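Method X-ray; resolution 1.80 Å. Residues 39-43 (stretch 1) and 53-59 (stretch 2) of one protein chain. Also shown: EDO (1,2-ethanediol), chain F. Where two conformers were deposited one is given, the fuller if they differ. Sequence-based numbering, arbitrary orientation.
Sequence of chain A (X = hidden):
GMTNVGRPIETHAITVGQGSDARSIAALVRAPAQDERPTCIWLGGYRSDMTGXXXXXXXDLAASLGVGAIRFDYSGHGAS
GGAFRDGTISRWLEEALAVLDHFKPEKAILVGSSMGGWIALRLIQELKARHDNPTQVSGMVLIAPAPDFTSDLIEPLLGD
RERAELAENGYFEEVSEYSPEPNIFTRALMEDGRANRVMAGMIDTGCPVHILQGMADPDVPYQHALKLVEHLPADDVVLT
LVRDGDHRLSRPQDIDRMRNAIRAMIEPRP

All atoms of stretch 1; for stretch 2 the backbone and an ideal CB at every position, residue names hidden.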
ATOM      1  N   THR A  39      -4.960  -2.105  15.503  1.00 21.37           N
ATOM      2  CA  THR A  39      -5.613  -1.322  14.451  1.00 19.48           C
ATOM      3  C   THR A  39      -5.113  -1.773  13.063  1.00 20.29           C
ATOM      4  O   THR A  39      -3.913  -1.805  12.770  1.00 21.95           O
ATOM      5  CB  THR A  39      -5.353   0.189  14.677  1.00 19.10           C
ATOM      6  OG1 THR A  39      -5.975   0.612  15.900  1.00 19.57           O
ATOM      7  CG2 THR A  39      -5.861   1.077  13.456  1.00 20.69           C
ATOM      8  N   CYS A  40      -6.056  -2.121  12.196  1.00 20.33           N
ATOM      9  CA  CYS A  40      -5.756  -2.432  10.803  1.00 19.81           C
ATOM     10  C   CYS A  40      -5.685  -1.148   9.961  1.00 19.96           C
ATOM     11  O   CYS A  40      -6.633  -0.338   9.969  1.00 23.48           O
ATOM     12  CB  CYS A  40      -6.835  -3.361  10.251  1.00 20.30           C
ATOM     13  SG  CYS A  40      -7.042  -4.967  11.079  1.00 27.25           S
ATOM     14  N   ILE A  41      -4.575  -0.973   9.256  1.00 19.85           N
ATOM     15  CA  ILE A  41      -4.409   0.197   8.368  0.50 19.23           C
ATOM     16  C   ILE A  41      -4.314  -0.235   6.922  1.00 19.81           C
ATOM     17  O   ILE A  41      -3.465  -1.051   6.513  1.00 20.97           O
ATOM     18  CB  ILE A  41      -3.212   1.144   8.712  0.50 20.55           C
ATOM     19  CG1 ILE A  41      -3.244   2.386   7.800  0.50 19.49           C
ATOM     20  CG2 ILE A  41      -1.904   0.445   8.569  0.50 20.61           C
ATOM     21  CD1 ILE A  41      -2.431   3.569   8.316  0.50 21.56           C
ATOM     22  N   TRP A  42      -5.248   0.300   6.155  1.00 20.57           N
ATOM     23  CA  TRP A  42      -5.304   0.087   4.711  1.00 21.16           C
ATOM     24  C   TRP A  42      -4.281   0.965   3.992  1.00 21.14           C
ATOM     25  O   TRP A  42      -4.195   2.167   4.249  1.00 22.32           O
ATOM     26  CB  TRP A  42      -6.726   0.411   4.189  1.00 20.82           C
ATOM     27  CG  TRP A  42      -6.860   0.157   2.668  1.00 22.43           C
ATOM     28  CD1 TRP A  42      -6.958   1.119   1.663  1.00 23.65           C
ATOM     29  CD2 TRP A  42      -6.887  -1.117   1.997  1.00 23.47           C
ATOM     30  NE1 TRP A  42      -7.031   0.505   0.444  1.00 20.88           N
ATOM     31  CE2 TRP A  42      -6.971  -0.854   0.603  1.00 22.06           C
ATOM     32  CE3 TRP A  42      -6.833  -2.458   2.430  1.00 22.31           C
ATOM     33  CZ2 TRP A  42      -7.038  -1.881  -0.354  1.00 27.84           C
ATOM     34  CZ3 TRP A  42      -6.869  -3.485   1.467  1.00 28.88           C
ATOM     35  CH2 TRP A  42      -6.986  -3.176   0.087  1.00 27.76           C
ATOM     36  N   LEU A  43      -3.505   0.370   3.081  1.00 20.03           N
ATOM     37  CA  LEU A  43      -2.634   1.114   2.175  0.50 20.97           C
ATOM     38  C   LEU A  43      -3.009   0.686   0.754  1.00 21.67           C
ATOM     39  O   LEU A  43      -2.717  -0.445   0.356  1.00 20.76           O
ATOM     40  CB  LEU A  43      -1.161   0.809   2.458  0.50 21.27           C
ATOM     41  CG  LEU A  43      -0.673   1.139   3.884  0.50 21.51           C
ATOM     42  CD1 LEU A  43       0.675   0.435   4.204  0.50 21.91           C
ATOM     43  CD2 LEU A  43      -0.577   2.671   4.097  0.50 17.05           C
ATOM     44  N   UNK A  53     -13.819  -1.648  -2.744  1.00 25.18           N
ATOM     45  CA  UNK A  53     -14.348  -2.890  -2.143  1.00 24.66           C
ATOM     46  C   UNK A  53     -13.456  -3.513  -1.085  1.00 21.36           C
ATOM     47  O   UNK A  53     -13.942  -3.845  -0.001  1.00 22.67           O
ATOM     48  CB  UNK A  53     -14.590  -3.926  -3.242  1.00 24.66           C
ATOM     49  N   UNK A  54     -12.182  -3.692  -1.404  1.00 22.16           N
ATOM     50  CA  UNK A  54     -11.241  -4.365  -0.458  1.00 22.08           C
ATOM     51  C   UNK A  54     -11.067  -3.539   0.837  1.00 23.62           C
ATOM     52  O   UNK A  54     -11.073  -4.109   1.952  1.00 21.09           O
ATOM     53  CB  UNK A  54      -9.878  -4.573  -1.122  1.00 22.08           C
ATOM     54  N   UNK A  55     -10.952  -2.223   0.686  1.00 21.07           N
ATOM     55  CA  UNK A  55     -10.838  -1.298   1.830  1.00 22.46           C
ATOM     56  C   UNK A  55     -12.050  -1.378   2.742  1.00 22.29           C
ATOM     57  O   UNK A  55     -11.903  -1.464   3.985  1.00 21.72           O
ATOM     58  CB  UNK A  55     -10.663   0.140   1.338  1.00 22.46           C
ATOM     59  N   UNK A  56     -13.259  -1.368   2.144  1.00 21.86           N
ATOM     60  CA  UNK A  56     -14.490  -1.451   2.918  1.00 20.12           C
ATOM     61  C   UNK A  56     -14.609  -2.789   3.659  1.00 21.02           C
ATOM     62  O   UNK A  56     -15.161  -2.830   4.783  1.00 20.81           O
ATOM     63  CB  UNK A  56     -15.697  -1.252   1.999  1.00 20.12           C
ATOM     64  N   UNK A  57     -14.137  -3.870   3.014  1.00 19.51           N
ATOM     65  CA  UNK A  57     -14.147  -5.200   3.621  1.00 22.23           C
ATOM     66  C   UNK A  57     -13.214  -5.288   4.830  1.00 21.50           C
ATOM     67  O   UNK A  57     -13.583  -5.910   5.849  1.00 21.12           O
ATOM     68  CB  UNK A  57     -13.749  -6.251   2.583  1.00 22.23           C
ATOM     69  N   UNK A  58     -12.043  -4.682   4.707  1.00 21.73           N
ATOM     70  CA  UNK A  58     -11.067  -4.601   5.846  1.00 23.11           C
ATOM     71  C   UNK A  58     -11.747  -3.894   7.020  1.00 22.79           C
ATOM     72  O   UNK A  58     -11.751  -4.405   8.119  1.00 23.73           O
ATOM     73  CB  UNK A  58      -9.793  -3.855   5.444  1.00 23.11           C
ATOM     74  N   UNK A  59     -12.321  -2.722   6.778  1.00 23.49           N
ATOM     75  CA  UNK A  59     -13.075  -1.998   7.810  1.00 24.73           C
ATOM     76  C   UNK A  59     -14.215  -2.816   8.450  1.00 25.62           C
ATOM     77  O   UNK A  59     -14.386  -2.785   9.685  1.00 21.94           O
ATOM     78  CB  UNK A  59     -13.658  -0.721   7.201  1.00 24.73           C
TER
HETATM   79  C1  EDO F 274      -7.246   3.793  15.648  1.00 66.02           C
HETATM   80  O1  EDO F 274      -6.004   3.899  16.360  1.00 61.97           O
HETATM   81  C2  EDO F 274      -8.072   5.038  15.903  1.00 68.43           C
HETATM   82  O2  EDO F 274      -8.096   5.374  17.291  1.00 71.44           O

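Strand 39-43 and helix 53-59 run antiparallel, at 176°, with their axes 9.1 Å apart at closest approach. What the strand offers the helix is mostly carbon: the indole of Trp42 and, further along, the small side chain of Cys40. Ile41 and Leu43 point their CA-to-CB bonds away.

Position 53 has helical angles and an ideal CB with nothing of the strand within 5.5 Å, so the strand sets no demand and many residues would serve. It is Thr53, whose O accepts a 3.0 Å hydrogen bond from the N of residue 57.

At position 54 the CB points sideways and sits tight against the indole, its ideal place 3.4 Å from Trp42 CH2. The CH2 corner of the six-membered ring invites an aliphatic stem, while the sideways bearing leaves a longer chain a route out; leucine, methionine, glutamine, arginine or lysine are all reasonable. The deposited residue is Lys54. Its CB lies 3.5 Å from Trp42 CH2, and the chain then leads its end away, where NZ is hydrogen-bonded elsewhere in the structure.

Position 55 is the closest backbone approach, its CA 6.4 Å from the CA of Trp42. The ideal CB already stands 3.8 Å from Trp42 NE1, over the ring, so a small side chain fills the available distance: alanine foremost, perhaps serine. It is Ala55. Its CB rests 3.7 Å from the centroid of the Trp42 five-membered ring and 7° off the normal, a CH-pi contact.

Positions 56 and 57 are out of the strand's reach, and stretch 1 cannot choose between polar and apolar there. They are Leu56 and Glu57; Glu57 OE1 is hydrogen-bonded elsewhere in the structure.

Position 58, one turn after 54, is the one whose CA-to-CB bond points toward the strand. Its ideal CB is 4.4 Å from Trp42 CE3, leaving room for a long, flexible apolar chain to reach the backbone between Cys40 and Trp42; leucine or methionine would suit. The deposited residue is Met58, as selenomethionine. With chi1 and chi2 both t, SE reaches 3.6 Å from Trp42 N, near the plane of the indole at its edge, and also packs 3.8 Å from Trp42 CB and 3.9 Å from Cys40 CB. A p chi3 brings CE to 3.6 Å from Cys40 O.

Position 59 turns sideways with no strand atom near its CB, so polar residues are allowed. It is Asp59, both carboxylate oxygens hydrogen-bonded elsewhere.

The rule is economical: no hydrogen bond crosses, and Trp42 touches 54, 55 and 58, with Cys40 adding to the contact at 58.

Stretch 2, residues 53-59: TKALEMD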
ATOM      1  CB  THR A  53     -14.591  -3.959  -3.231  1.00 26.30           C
ATOM      2  OG1 THR A  53     -15.559  -3.425  -4.130  1.00 25.58           O
ATOM      3  CG2 THR A  53     -15.125  -5.265  -2.632  1.00 28.35           C
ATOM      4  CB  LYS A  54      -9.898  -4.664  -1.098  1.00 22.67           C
ATOM      5  CG  LYS A  54      -9.897  -5.811  -2.134  1.00 20.98           C
ATOM      6  CD  LYS A  54      -8.470  -6.139  -2.615  1.00 25.15           C
ATOM      7  CE  LYS A  54      -7.729  -5.035  -3.377  1.00 32.02           C
ATOM      8  NZ  LYS A  54      -8.377  -4.766  -4.748  1.00 23.98           N
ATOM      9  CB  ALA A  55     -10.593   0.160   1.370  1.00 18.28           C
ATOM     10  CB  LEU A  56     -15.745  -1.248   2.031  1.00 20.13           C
ATOM     11  CG  LEU A  56     -16.016   0.163   1.489  1.00 27.52           C
ATOM     12  CD1 LEU A  56     -17.264   0.147   0.522  1.00 28.59           C
ATOM     13  CD2 LEU A  56     -16.229   1.174   2.624  1.00 29.29           C
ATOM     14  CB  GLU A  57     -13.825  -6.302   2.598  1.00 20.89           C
ATOM     15  CG  GLU A  57     -14.998  -6.537   1.606  1.00 23.11           C
ATOM     16  CD  GLU A  57     -16.203  -7.257   2.178  1.00 28.88           C
ATOM     17  OE1 GLU A  57     -16.149  -7.880   3.269  1.00 28.15           O
ATOM     18  OE2 GLU A  57     -17.247  -7.249   1.496  1.00 33.95           O
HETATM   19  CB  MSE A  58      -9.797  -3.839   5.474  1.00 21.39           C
HETATM   20  CG  MSE A  58      -8.681  -3.894   6.564  1.00 25.20           C
HETATM   21 SE   MSE A  58      -7.452  -2.458   6.546  0.75 19.51          SE
HETATM   22  CE  MSE A  58      -8.706  -1.116   7.183  1.00 21.23           C
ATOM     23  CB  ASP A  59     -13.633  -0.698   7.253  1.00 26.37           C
ATOM     24  CG  ASP A  59     -14.497   0.050   8.278  1.00 30.76           C
ATOM     25  OD1 ASP A  59     -13.928   0.709   9.178  1.00 27.44           O
ATOM     26  OD2 ASP A  59     -15.737  -0.038   8.198  1.00 26.30           O
TER
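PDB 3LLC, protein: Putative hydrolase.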